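Local atomic coordinates of YghZ aldo-keto reductase (Escherichia coli, PDB entry 3N6Q), a protein that probably reduces aldehydes and ketones with NADPH, as a TIM-barrel oxidoreductase of the aldo-keto reductase family. Residues 3-8 with 51-56; 26-31 with 310-315; 73-78 with 124-129; 191-196 with 218-223. One frame throughout, in Å; residues are numbered along the deposited sequence. Where two conformers were deposited one is given.

Contact 1 of 4, residues 3-8 with 51-56; sequences WLANPE and KAFDLG
Asp-54, in the last turn of helix 42-54, meets the N-terminal segment 3-8 with nearly every atom of its side chain. Its CB lies 3.7 Å from CB of Asn-6. Chi1 (-79°) sets CG beside the backbone N, 3.6 Å from that same Asn-6 CB. OD1 takes the backbone N-H of Asn-6 at 2.7 Å in an almost straight bond (179°), met from above the carboxylate plane. The same oxygen packs on CA of Ala-5 and on CZ2 of the Trp-3 indole. OD2 lies in plane at the edge of that indole, 3.8 Å from CZ2; one water joins it to Leu-4 O, and a second, bound by Trp-3 NE1, reaches it only weakly. In return, Asn-6 ND2 gives a hydrogen bond of 3.0 Å to the backbone O of Asp-54, on a lone pair, while Asn-6 OD1 accepts from Glu-8 N. Beside these polar bonds, Ala-5 CB rests 3.6 Å from Phe-53 CE2, and Trp-3 CH2 comes to the edge of the Phe-53 ring. Tyr-88 OH hydrogen-bonds Ala-5 N. Asn-6, which also forms an Asx turn, docks an irregular segment onto a helix end closed by a Schellman motif at Gly-56, outside the barrel.

Contact 2 of 4, residues 26-31 with 310-315; sequences PALSLG and ENVQAL
Leu-28 points from strand 24-31 into the last turns of helix 305-312 and the 3-10 turn after it, a strand-to-helix contact of the TIM barrel in which a strand of the central sheet packs against the helical layer around it. Leu-28 has the largest buried surface of the contact, and its two methyls divide the work. CD1 meets Leu-315, 3.7 Å from CG and nearly as close to CD1 of that residue. CD2 instead reaches the helix backbone, 3.5 Å from Asn-311 O and 3.8 Å from Val-312 CA, and grazes CB of Asn-311. Leu-28 CG stands beside its own backbone N (chi1 -67°), which carries the fork outward to the helix.

Leu-315, second in buried surface, passes alongside Leu-28, the two side chains pointing opposite ways. Its CD2 bridges two residues of the strand segment, lying 3.9 Å from Ala-27 CB and 4.0 Å from Leu-28 CD1. No hydrogen bond joins the two segments, so the leucine methyls, one alanine and the helix backbone make up the contact. The neighbouring strand 297-300 adds Val-298 and Ile-300 against Leu-28, while Met-13 packs on Leu-315. Asn-311 turns its polar end elsewhere, OD1 accepting from Gln-307 and ND2 giving a bond to Glu-310 OE1. Its backbone O, the atom touched by the Leu-28 methyl, accepts the N-H of Ala-314 at 2.9 Å.

Contact 3 of 4, residues 73-78 with 124-129; sequences AEENFG and LKRMGL
Glu-74 and Arg-126 both set CG beside the backbone N (chi1 -83° and -76°), but Glu-74 then runs on extended while Arg-126 bends at chi3 (-66°), bringing NE round to face the carboxylate. The guanidinium grips side-on: NE at 2.7 Å and NH2 at 2.8 Å both bind the single atom OE1 of Glu-74, which lies in the guanidinium plane. NH2 uses the syn lone pair, whereas NE meets OE1 nearly along its C-O bond. Thr-96 and Ser-123 hold the other oxygen, OE2, and Gln-122 takes NH1. An alanine in place of Arg-126 would probably leave the buried Glu-74 OE1 without its counter-charge and strip Glu-75 CG of its packing on the arginine's CG and CD. Helices 72-84 and 113-127 are outer helices of the TIM barrel, and their backbones come close where Gly-78 CA lies 3.3 Å from Met-127 O; a side chain on that glycine would collide with carbonyls of the other helix. Met-127 lays its CG 3.4 Å from Glu-74 O, and its SD makes a Met-aromatic contact with Phe-77, 4.0 Å from CD2. One water joins Glu-75 O to Arg-126 O.

Contact 4 of 4, residues 191-196 with 218-223; sequences IHQPSY and GCIAFT
Ile-220 fills the hollow between Ile-191 and Gln-193 on the neighbouring strand: its CG2 sits 3.7 Å from Ile-191 CD1 and 3.6 Å from Gln-193 CB. Gly-218 offers no bump beside Ile-191, whose CG1 settles against the glycine carbonyl. Gln-193 lies alongside Ile-220, pointing the same way; CG is anti to the backbone N (chi1 179°), and the extended chain carries OE1 to 3.7 Å from Phe-222 CD1, its amide plane 16° from the ring. NE2 goes on to weak bonds with Asp-61 and Tyr-136. An alanine here would probably open a gap beside Ile-220 CG2 and Phe-222 and take a weak partner from Asp-61 and Tyr-136.

Pro-194 CG meets Cys-219 SG at 3.7 Å, on the face that carries His-192 and Cys-219. Further on, Ala-221 CB lies against Tyr-196 CB and the backbone O of Tyr-196, a buried atom that finds no partner. Ser-195 OG comes in plane to the edge of the Phe-222 ring, 3.5 Å from CD2. Parallel backbone bonds, His-192 N to Gly-218 O and Ile-220 N to His-192 O, zip the strands together; past them Pro-194 O accepts from Phe-222 N, and Phe-222 O takes both Tyr-196 N and Thr-223 OG1. Helices 202-205 and 208-214 connect the strands, the latter packing on His-192 and Cys-219, as in successive beta-alpha units of a TIM barrel.

Contact 4 lies deepest, its centre about 6 Å from the chain centre, and joins two barrel strands by backbone hydrogen bonds; contact 2 steps outward from strand to helix, has no hydrogen bond across its segments and rests mainly on aliphatic side chains. Contact 3 joins two outer helices, mixing a salt bridge to a buried glutamate with methionine packing and a water bridge. Contact 1, the most peripheral and only partly buried, relies on an aspartate, an asparagine and waters, with Phe-53 against Trp-3 and Ala-5. Contacts 1 and 2 touch, Ala-52 CB meeting Leu-30 CD2, and helix 42-54 follows strand 24-31. Contacts 2 and 4 share the same sheet and meet through Ser-29 and Ile-220, whereas contact 3 touches none of the others.

Contact 1 of 4, residues 3-8 with 51-56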
loop_
_atom_site.group_PDB
_atom_site.type_symbol
_atom_site.label_atom_id
_atom_site.label_comp_id
_atom_site.label_asym_id
_atom_site.label_seq_id
_atom_site.Cartn_x
_atom_site.Cartn_y
_atom_site.Cartn_z
ATOM N N TRP B 3 -16.826 -27.273 19.173
ATOM C CA TRP B 3 -18.236 -26.923 18.955
ATOM C C TRP B 3 -18.558 -26.991 17.469
ATOM O O TRP B 3 -17.843 -26.413 16.643
ATOM C CB TRP B 3 -18.574 -25.538 19.542
ATOM C CG TRP B 3 -19.991 -25.117 19.232
ATOM C CD1 TRP B 3 -21.155 -25.730 19.641
ATOM C CD2 TRP B 3 -20.381 -24.056 18.372
ATOM N NE1 TRP B 3 -22.252 -25.073 19.110
ATOM C CE2 TRP B 3 -21.801 -24.086 18.274
ATOM C CE3 TRP B 3 -19.671 -23.082 17.658
ATOM C CZ2 TRP B 3 -22.532 -23.118 17.558
ATOM C CZ3 TRP B 3 -20.410 -22.122 16.918
ATOM C CH2 TRP B 3 -21.831 -22.154 16.898
ATOM N N LEU B 4 -19.640 -27.689 17.122
ATOM C CA LEU B 4 -20.026 -27.844 15.728
ATOM C C LEU B 4 -21.341 -27.071 15.464
ATOM O O LEU B 4 -22.348 -27.256 16.159
ATOM C CB LEU B 4 -20.131 -29.345 15.367
ATOM C CG LEU B 4 -20.555 -29.829 13.987
ATOM C CD1 LEU B 4 -19.511 -29.464 12.914
ATOM C CD2 LEU B 4 -20.714 -31.372 14.032
ATOM N N ALA B 5 -21.267 -26.073 14.597
ATOM C CA ALA B 5 -22.416 -25.206 14.367
ATOM C C ALA B 5 -23.499 -26.060 13.660
ATOM O O ALA B 5 -23.186 -27.041 13.002
ATOM C CB ALA B 5 -22.009 -24.007 13.476
ATOM N N ASN B 6 -24.746 -25.664 13.835
ATOM C CA ASN B 6 -25.907 -26.327 13.197
ATOM C C ASN B 6 -25.695 -26.494 11.699
ATOM O O ASN B 6 -25.501 -25.527 10.955
ATOM C CB ASN B 6 -27.162 -25.524 13.548
ATOM C CG ASN B 6 -28.383 -25.954 12.748
ATOM O OD1 ASN B 6 -28.451 -27.086 12.294
ATOM N ND2 ASN B 6 -29.333 -25.032 12.549
ATOM N N PRO B 7 -25.708 -27.752 11.219
ATOM C CA PRO B 7 -25.430 -27.951 9.800
ATOM C C PRO B 7 -26.506 -27.363 8.921
ATOM O O PRO B 7 -26.226 -27.071 7.778
ATOM C CB PRO B 7 -25.399 -29.494 9.621
ATOM C CG PRO B 7 -25.491 -30.057 10.978
ATOM C CD PRO B 7 -25.744 -29.012 11.998
ATOM N N GLU B 8 -27.676 -27.090 9.497
ATOM C CA GLU B 8 -28.832 -26.556 8.782
ATOM C C GLU B 8 -28.966 -25.030 8.939
ATOM O O GLU B 8 -29.960 -24.437 8.482
ATOM C CB GLU B 8 -30.121 -27.224 9.328
ATOM C CG GLU B 8 -30.192 -28.764 9.082
ATOM C CD GLU B 8 -29.831 -29.120 7.648
ATOM O OE1 GLU B 8 -30.375 -28.473 6.727
ATOM O OE2 GLU B 8 -28.960 -30.004 7.426
ATOM N N LYS B 51 -26.151 -19.523 19.419
ATOM C CA LYS B 51 -27.528 -19.569 18.934
ATOM C C LYS B 51 -27.701 -18.693 17.702
ATOM O O LYS B 51 -28.269 -19.165 16.673
ATOM C CB LYS B 51 -28.514 -19.178 20.047
ATOM C CG LYS B 51 -30.013 -19.062 19.594
ATOM C CD LYS B 51 -30.517 -20.452 19.116
ATOM C CE LYS B 51 -30.575 -21.421 20.286
ATOM N NZ LYS B 51 -31.281 -22.704 19.950
ATOM N N ALA B 52 -27.175 -17.449 17.761
ATOM C CA ALA B 52 -27.226 -16.571 16.590
ATOM C C ALA B 52 -26.730 -17.268 15.338
ATOM O O ALA B 52 -27.428 -17.328 14.307
ATOM C CB ALA B 52 -26.420 -15.272 16.842
ATOM N N PHE B 53 -25.528 -17.833 15.413
ATOM C CA PHE B 53 -24.911 -18.443 14.240
ATOM C C PHE B 53 -25.662 -19.716 13.791
ATOM O O PHE B 53 -25.798 -19.951 12.590
ATOM C CB PHE B 53 -23.444 -18.753 14.523
ATOM C CG PHE B 53 -22.653 -19.159 13.310
ATOM C CD1 PHE B 53 -22.574 -18.319 12.193
ATOM C CD2 PHE B 53 -22.000 -20.396 13.278
ATOM C CE1 PHE B 53 -21.821 -18.679 11.050
ATOM C CE2 PHE B 53 -21.186 -20.762 12.127
ATOM C CZ PHE B 53 -21.105 -19.915 11.033
ATOM N N ASP B 54 -26.153 -20.501 14.753
ATOM C CA ASP B 54 -26.964 -21.719 14.411
ATOM C C ASP B 54 -28.289 -21.313 13.718
ATOM O O ASP B 54 -28.906 -22.140 13.006
ATOM C CB ASP B 54 -27.286 -22.464 15.671
ATOM C CG ASP B 54 -26.120 -23.322 16.173
ATOM O OD1 ASP B 54 -25.161 -23.569 15.436
ATOM O OD2 ASP B 54 -26.280 -23.822 17.263
ATOM N N LEU B 55 -28.746 -20.089 13.959
ATOM C CA LEU B 55 -29.950 -19.557 13.234
ATOM C C LEU B 55 -29.654 -18.906 11.891
ATOM O O LEU B 55 -30.585 -18.456 11.204
ATOM C CB LEU B 55 -30.756 -18.591 14.110
ATOM C CG LEU B 55 -31.413 -19.113 15.372
ATOM C CD1 LEU B 55 -31.782 -17.936 16.241
ATOM C CD2 LEU B 55 -32.681 -20.039 15.057
ATOM N N GLY B 56 -28.386 -18.930 11.454
ATOM C CA GLY B 56 -27.997 -18.294 10.195
ATOM C C GLY B 56 -27.629 -16.822 10.341
ATOM O O GLY B 56 -27.417 -16.127 9.357
HETATM O O HOH W 1 -24.873 -25.118 20.169
HETATM O O HOH W 2 -24.971 -26.263 17.154
#

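Contact 2 of 4, residues 26-31 with 310-315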
loop_
_atom_site.group_PDB
_atom_site.type_symbol
_atom_site.label_atom_id
_atom_site.label_comp_id
_atom_site.label_asym_id
_atom_site.label_seq_id
_atom_site.Cartn_x
_atom_site.Cartn_y
_atom_site.Cartn_z
ATOM N N PRO B 26 -27.716 -11.274 6.741
ATOM C CA PRO B 26 -28.958 -11.861 7.278
ATOM C C PRO B 26 -29.961 -10.756 7.540
ATOM O O PRO B 26 -29.559 -9.641 7.953
ATOM C CB PRO B 26 -28.494 -12.484 8.596
ATOM C CG PRO B 26 -27.365 -11.489 9.047
ATOM C CD PRO B 26 -26.636 -11.249 7.754
ATOM N N ALA B 27 -31.268 -11.026 7.304
ATOM C CA ALA B 27 -32.285 -10.020 7.543
ATOM C C ALA B 27 -32.377 -9.649 9.003
ATOM O O ALA B 27 -32.849 -8.549 9.330
ATOM C CB ALA B 27 -33.742 -10.520 7.029
ATOM N N LEU B 28 -31.930 -10.531 9.907
ATOM C CA LEU B 28 -31.757 -10.120 11.302
ATOM C C LEU B 28 -30.255 -10.290 11.642
ATOM O O LEU B 28 -29.673 -11.341 11.336
ATOM C CB LEU B 28 -32.598 -10.996 12.274
ATOM C CG LEU B 28 -34.128 -10.781 12.071
ATOM C CD1 LEU B 28 -34.630 -11.737 10.921
ATOM C CD2 LEU B 28 -34.797 -11.102 13.344
ATOM N N SER B 29 -29.657 -9.228 12.170
ATOM C CA SER B 29 -28.232 -9.272 12.629
ATOM C C SER B 29 -28.188 -9.189 14.119
ATOM O O SER B 29 -29.117 -8.651 14.750
ATOM C CB SER B 29 -27.478 -8.088 12.048
ATOM O OG SER B 29 -27.487 -8.244 10.644
ATOM N N LEU B 30 -27.066 -9.619 14.725
ATOM C CA LEU B 30 -26.943 -9.508 16.168
ATOM C C LEU B 30 -26.070 -8.285 16.553
ATOM O O LEU B 30 -24.952 -8.149 16.064
ATOM C CB LEU B 30 -26.302 -10.787 16.726
ATOM C CG LEU B 30 -26.179 -10.713 18.276
ATOM C CD1 LEU B 30 -27.535 -10.848 19.054
ATOM C CD2 LEU B 30 -25.186 -11.799 18.795
ATOM N N GLY B 31 -26.594 -7.415 17.403
ATOM C CA GLY B 31 -25.810 -6.234 17.895
ATOM C C GLY B 31 -25.316 -6.506 19.316
ATOM O O GLY B 31 -25.978 -7.185 20.071
ATOM N N GLU B 310 -37.300 -16.332 18.955
ATOM C CA GLU B 310 -38.604 -15.704 18.814
ATOM C C GLU B 310 -38.536 -14.643 17.724
ATOM O O GLU B 310 -39.409 -14.543 16.838
ATOM C CB GLU B 310 -38.999 -15.068 20.143
ATOM C CG GLU B 310 -40.489 -14.716 20.298
ATOM C CD GLU B 310 -40.857 -13.286 19.821
ATOM O OE1 GLU B 310 -40.153 -12.713 18.944
ATOM O OE2 GLU B 310 -41.870 -12.741 20.325
ATOM N N ASN B 311 -37.461 -13.867 17.725
ATOM C CA ASN B 311 -37.402 -12.707 16.750
ATOM C C ASN B 311 -37.295 -13.126 15.265
ATOM O O ASN B 311 -37.889 -12.513 14.352
ATOM C CB ASN B 311 -36.232 -11.800 17.129
ATOM C CG ASN B 311 -36.520 -10.914 18.340
ATOM O OD1 ASN B 311 -35.592 -10.289 18.857
ATOM N ND2 ASN B 311 -37.744 -10.934 18.864
ATOM N N VAL B 312 -36.575 -14.201 14.999
ATOM C CA VAL B 312 -36.315 -14.594 13.618
ATOM C C VAL B 312 -37.607 -15.080 12.969
ATOM O O VAL B 312 -37.698 -15.124 11.741
ATOM C CB VAL B 312 -35.258 -15.700 13.448
ATOM C CG1 VAL B 312 -33.807 -15.179 13.811
ATOM C CG2 VAL B 312 -35.638 -16.971 14.224
ATOM N N GLN B 313 -38.569 -15.471 13.792
ATOM C CA GLN B 313 -39.899 -15.884 13.278
ATOM C C GLN B 313 -40.712 -14.741 12.710
ATOM O O GLN B 313 -41.731 -14.964 12.013
ATOM C CB GLN B 313 -40.707 -16.606 14.362
ATOM C CG GLN B 313 -40.102 -17.975 14.694
ATOM C CD GLN B 313 -40.967 -18.699 15.691
ATOM O OE1 GLN B 313 -42.147 -18.962 15.419
ATOM N NE2 GLN B 313 -40.446 -18.899 16.901
ATOM N N ALA B 314 -40.219 -13.520 12.898
ATOM C CA ALA B 314 -40.813 -12.370 12.147
ATOM C C ALA B 314 -40.786 -12.649 10.632
ATOM O O ALA B 314 -41.673 -12.175 9.864
ATOM C CB ALA B 314 -40.085 -11.060 12.479
ATOM N N LEU B 315 -39.783 -13.401 10.176
ATOM C CA LEU B 315 -39.683 -13.684 8.762
ATOM C C LEU B 315 -40.887 -14.493 8.210
ATOM O O LEU B 315 -41.031 -14.607 6.995
ATOM C CB LEU B 315 -38.352 -14.386 8.393
ATOM C CG LEU B 315 -37.095 -13.553 8.774
ATOM C CD1 LEU B 315 -35.842 -14.461 8.606
ATOM C CD2 LEU B 315 -37.064 -12.306 7.819
#

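Contact 3 of 4, residues 73-78 with 124-129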
loop_
_atom_site.group_PDB
_atom_site.type_symbol
_atom_site.label_atom_id
_atom_site.label_comp_id
_atom_site.label_asym_id
_atom_site.label_seq_id
_atom_site.Cartn_x
_atom_site.Cartn_y
_atom_site.Cartn_z
ATOM N N ALA B 73 -16.863 -5.442 25.165
ATOM C CA ALA B 73 -17.608 -6.281 24.175
ATOM C C ALA B 73 -16.696 -6.795 23.078
ATOM O O ALA B 73 -16.700 -7.965 22.779
ATOM C CB ALA B 73 -18.838 -5.509 23.528
ATOM N N GLU B 74 -15.820 -5.952 22.544
ATOM C CA GLU B 74 -14.859 -6.432 21.568
ATOM C C GLU B 74 -13.935 -7.525 22.148
ATOM O O GLU B 74 -13.604 -8.469 21.438
ATOM C CB GLU B 74 -13.978 -5.248 21.144
ATOM C CG GLU B 74 -14.755 -4.432 20.004
ATOM C CD GLU B 74 -13.993 -3.200 19.611
ATOM O OE1 GLU B 74 -13.083 -2.801 20.413
ATOM O OE2 GLU B 74 -14.274 -2.629 18.516
ATOM N N GLU B 75 -13.384 -7.263 23.336
ATOM C CA GLU B 75 -12.496 -8.301 23.973
ATOM C C GLU B 75 -13.203 -9.654 24.178
ATOM O O GLU B 75 -12.647 -10.721 23.876
ATOM C CB GLU B 75 -12.046 -7.820 25.353
ATOM C CG GLU B 75 -11.164 -6.649 25.294
ATOM C CD GLU B 75 -10.690 -6.170 26.685
ATOM O OE1 GLU B 75 -11.246 -6.559 27.721
ATOM O OE2 GLU B 75 -9.746 -5.350 26.720
ATOM N N ASN B 76 -14.435 -9.593 24.662
ATOM C CA ASN B 76 -15.210 -10.814 24.976
ATOM C C ASN B 76 -15.569 -11.517 23.711
ATOM O O ASN B 76 -15.389 -12.743 23.558
ATOM C CB ASN B 76 -16.464 -10.462 25.781
ATOM C CG ASN B 76 -16.173 -10.204 27.228
ATOM O OD1 ASN B 76 -15.208 -10.767 27.782
ATOM N ND2 ASN B 76 -16.947 -9.343 27.852
ATOM N N PHE B 77 -16.041 -10.735 22.737
ATOM C CA PHE B 77 -16.210 -11.304 21.419
ATOM C C PHE B 77 -14.939 -11.927 20.871
ATOM O O PHE B 77 -14.959 -13.025 20.269
ATOM C CB PHE B 77 -16.738 -10.227 20.426
ATOM C CG PHE B 77 -17.028 -10.753 19.053
ATOM C CD1 PHE B 77 -18.217 -11.458 18.796
ATOM C CD2 PHE B 77 -16.216 -10.394 17.982
ATOM C CE1 PHE B 77 -18.553 -11.871 17.511
ATOM C CE2 PHE B 77 -16.543 -10.798 16.686
ATOM C CZ PHE B 77 -17.716 -11.552 16.457
ATOM N N GLY B 78 -13.819 -11.222 20.984
ATOM C CA GLY B 78 -12.571 -11.844 20.485
ATOM C C GLY B 78 -12.260 -13.192 21.157
ATOM O O GLY B 78 -11.781 -14.113 20.517
ATOM N N LEU B 124 -9.027 -3.988 16.510
ATOM C CA LEU B 124 -8.496 -5.207 15.905
ATOM C C LEU B 124 -7.661 -5.984 16.960
ATOM O O LEU B 124 -7.657 -7.216 17.002
ATOM C CB LEU B 124 -7.648 -4.865 14.721
ATOM C CG LEU B 124 -8.416 -4.200 13.524
ATOM C CD1 LEU B 124 -7.401 -3.806 12.438
ATOM C CD2 LEU B 124 -9.348 -5.263 12.857
ATOM N N LYS B 125 -6.911 -5.241 17.748
ATOM C CA LYS B 125 -6.176 -5.904 18.866
ATOM C C LYS B 125 -7.051 -6.521 19.911
ATOM O O LYS B 125 -6.817 -7.683 20.296
ATOM C CB LYS B 125 -5.204 -4.896 19.518
ATOM C CG LYS B 125 -4.398 -5.492 20.682
ATOM C CD LYS B 125 -3.400 -4.421 21.160
ATOM C CE LYS B 125 -2.265 -4.981 22.011
ATOM N NZ LYS B 125 -1.361 -3.810 22.344
ATOM N N ARG B 126 -8.097 -5.821 20.347
ATOM C CA ARG B 126 -9.063 -6.383 21.285
ATOM C C ARG B 126 -9.741 -7.651 20.751
ATOM O O ARG B 126 -9.975 -8.605 21.512
ATOM C CB ARG B 126 -10.094 -5.339 21.733
ATOM C CG ARG B 126 -9.556 -4.296 22.796
ATOM C CD ARG B 126 -10.666 -3.430 23.365
ATOM N NE ARG B 126 -11.226 -2.568 22.317
ATOM C CZ ARG B 126 -10.830 -1.318 22.086
ATOM N NH1 ARG B 126 -9.821 -0.761 22.801
ATOM N NH2 ARG B 126 -11.357 -0.653 21.036
ATOM N N MET B 127 -10.136 -7.632 19.484
ATOM C CA MET B 127 -10.946 -8.736 18.918
ATOM C C MET B 127 -10.021 -9.843 18.410
ATOM O O MET B 127 -10.464 -10.933 18.068
ATOM C CB MET B 127 -11.816 -8.194 17.724
ATOM C CG MET B 127 -12.940 -7.372 18.271
ATOM S SD MET B 127 -14.234 -7.041 17.017
ATOM C CE MET B 127 -13.437 -5.683 16.119
ATOM N N GLY B 128 -8.720 -9.558 18.310
ATOM C CA GLY B 128 -7.794 -10.554 17.755
ATOM C C GLY B 128 -7.987 -10.821 16.278
ATOM O O GLY B 128 -7.791 -11.962 15.813
ATOM N N LEU B 129 -8.338 -9.787 15.501
ATOM C CA LEU B 129 -8.630 -9.932 14.087
ATOM C C LEU B 129 -7.594 -9.212 13.252
ATOM O O LEU B 129 -7.076 -8.149 13.658
ATOM C CB LEU B 129 -9.990 -9.252 13.796
ATOM C CG LEU B 129 -11.229 -9.920 14.367
ATOM C CD1 LEU B 129 -12.455 -9.064 13.961
ATOM C CD2 LEU B 129 -11.310 -11.304 13.727
HETATM O O HOH W 3 -10.033 -11.012 23.337
HETATM O O HOH W 4 -10.096 -13.448 18.243
#

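Contact 4 of 4, residues 191-196 with 218-223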
loop_
_atom_site.group_PDB
_atom_site.type_symbol
_atom_site.label_atom_id
_atom_site.label_comp_id
_atom_site.label_asym_id
_atom_site.label_seq_id
_atom_site.Cartn_x
_atom_site.Cartn_y
_atom_site.Cartn_z
ATOM N N ILE B 191 -22.950 0.893 3.481
ATOM C CA ILE B 191 -24.044 0.728 4.431
ATOM C C ILE B 191 -24.177 1.951 5.329
ATOM O O ILE B 191 -23.162 2.651 5.690
ATOM C CB ILE B 191 -23.893 -0.612 5.236
ATOM C CG1 ILE B 191 -25.140 -0.963 6.016
ATOM C CG2 ILE B 191 -22.669 -0.533 6.243
ATOM C CD1 ILE B 191 -25.072 -2.507 6.511
ATOM N N HIS B 192 -25.431 2.222 5.723
ATOM C CA HIS B 192 -25.771 3.271 6.660
ATOM C C HIS B 192 -26.530 2.578 7.786
ATOM O O HIS B 192 -27.449 1.744 7.537
ATOM C CB HIS B 192 -26.651 4.356 5.954
ATOM C CG HIS B 192 -26.928 5.586 6.783
ATOM N ND1 HIS B 192 -27.568 5.543 8.006
ATOM C CD2 HIS B 192 -26.661 6.899 6.547
ATOM C CE1 HIS B 192 -27.705 6.771 8.474
ATOM N NE2 HIS B 192 -27.136 7.610 7.615
ATOM N N GLN B 193 -26.132 2.856 9.026
ATOM C CA GLN B 193 -26.872 2.399 10.182
ATOM C C GLN B 193 -27.586 3.537 10.902
ATOM O O GLN B 193 -26.982 4.210 11.757
ATOM C CB GLN B 193 -25.898 1.639 11.150
ATOM C CG GLN B 193 -26.546 1.145 12.379
ATOM C CD GLN B 193 -25.562 0.311 13.233
ATOM O OE1 GLN B 193 -25.535 0.455 14.435
ATOM N NE2 GLN B 193 -24.832 -0.592 12.617
ATOM N N PRO B 194 -28.909 3.742 10.616
ATOM C CA PRO B 194 -29.721 4.743 11.336
ATOM C C PRO B 194 -30.516 4.080 12.449
ATOM O O PRO B 194 -30.774 2.867 12.429
ATOM C CB PRO B 194 -30.670 5.267 10.235
ATOM C CG PRO B 194 -30.981 3.972 9.441
ATOM C CD PRO B 194 -29.602 3.222 9.410
ATOM N N SER B 195 -30.960 4.850 13.426
ATOM C CA SER B 195 -31.975 4.337 14.327
ATOM C C SER B 195 -33.249 4.419 13.500
ATOM O O SER B 195 -33.554 5.497 12.982
ATOM C CB SER B 195 -32.157 5.298 15.531
ATOM O OG SER B 195 -31.020 5.191 16.385
ATOM N N TYR B 196 -34.055 3.360 13.542
ATOM C CA TYR B 196 -35.236 3.260 12.635
ATOM C C TYR B 196 -36.165 2.189 13.176
ATOM O O TYR B 196 -35.739 1.072 13.448
ATOM C CB TYR B 196 -34.742 2.851 11.239
ATOM C CG TYR B 196 -35.835 2.895 10.182
ATOM C CD1 TYR B 196 -37.001 3.634 10.391
ATOM C CD2 TYR B 196 -35.726 2.119 9.040
ATOM C CE1 TYR B 196 -37.989 3.720 9.367
ATOM C CE2 TYR B 196 -36.737 2.136 8.063
ATOM C CZ TYR B 196 -37.828 2.958 8.222
ATOM O OH TYR B 196 -38.811 2.990 7.221
ATOM N N GLY B 218 -26.614 0.168 1.527
ATOM C CA GLY B 218 -27.580 -0.575 2.358
ATOM C C GLY B 218 -27.998 0.173 3.622
ATOM O O GLY B 218 -27.518 1.254 3.933
ATOM N N CYS B 219 -28.969 -0.382 4.325
ATOM C CA CYS B 219 -29.542 0.255 5.489
ATOM C C CYS B 219 -29.740 -0.830 6.557
ATOM O O CYS B 219 -30.514 -1.788 6.343
ATOM C CB CYS B 219 -30.935 0.849 5.138
ATOM S SG CYS B 219 -31.670 1.702 6.540
ATOM N N ILE B 220 -29.113 -0.655 7.735
ATOM C CA ILE B 220 -29.278 -1.588 8.787
ATOM C C ILE B 220 -29.888 -0.863 9.972
ATOM O O ILE B 220 -29.371 0.143 10.434
ATOM C CB ILE B 220 -27.971 -2.400 9.112
ATOM C CG1 ILE B 220 -28.254 -3.306 10.297
ATOM C CG2 ILE B 220 -26.849 -1.398 9.509
ATOM C CD1 ILE B 220 -27.143 -4.407 10.497
ATOM N N ALA B 221 -31.096 -1.279 10.367
ATOM C CA ALA B 221 -31.828 -0.558 11.393
ATOM C C ALA B 221 -31.335 -0.824 12.832
ATOM O O ALA B 221 -31.458 -1.936 13.381
ATOM C CB ALA B 221 -33.388 -0.885 11.288
ATOM N N PHE B 222 -30.906 0.252 13.507
ATOM C CA PHE B 222 -30.479 0.162 14.917
ATOM C C PHE B 222 -31.695 0.458 15.798
ATOM O O PHE B 222 -32.585 1.254 15.432
ATOM C CB PHE B 222 -29.395 1.241 15.139
ATOM C CG PHE B 222 -28.901 1.328 16.559
ATOM C CD1 PHE B 222 -28.067 0.336 17.073
ATOM C CD2 PHE B 222 -29.261 2.389 17.372
ATOM C CE1 PHE B 222 -27.604 0.387 18.392
ATOM C CE2 PHE B 222 -28.805 2.449 18.696
ATOM C CZ PHE B 222 -27.958 1.447 19.201
ATOM N N THR B 223 -31.793 -0.231 16.942
ATOM C CA THR B 223 -32.955 -0.153 17.880
ATOM C C THR B 223 -34.321 -0.362 17.163
ATOM O O THR B 223 -35.238 0.434 17.341
ATOM C CB THR B 223 -33.094 1.122 18.721
ATOM O OG1 THR B 223 -33.073 2.312 17.900
ATOM C CG2 THR B 223 -31.955 1.180 19.795
#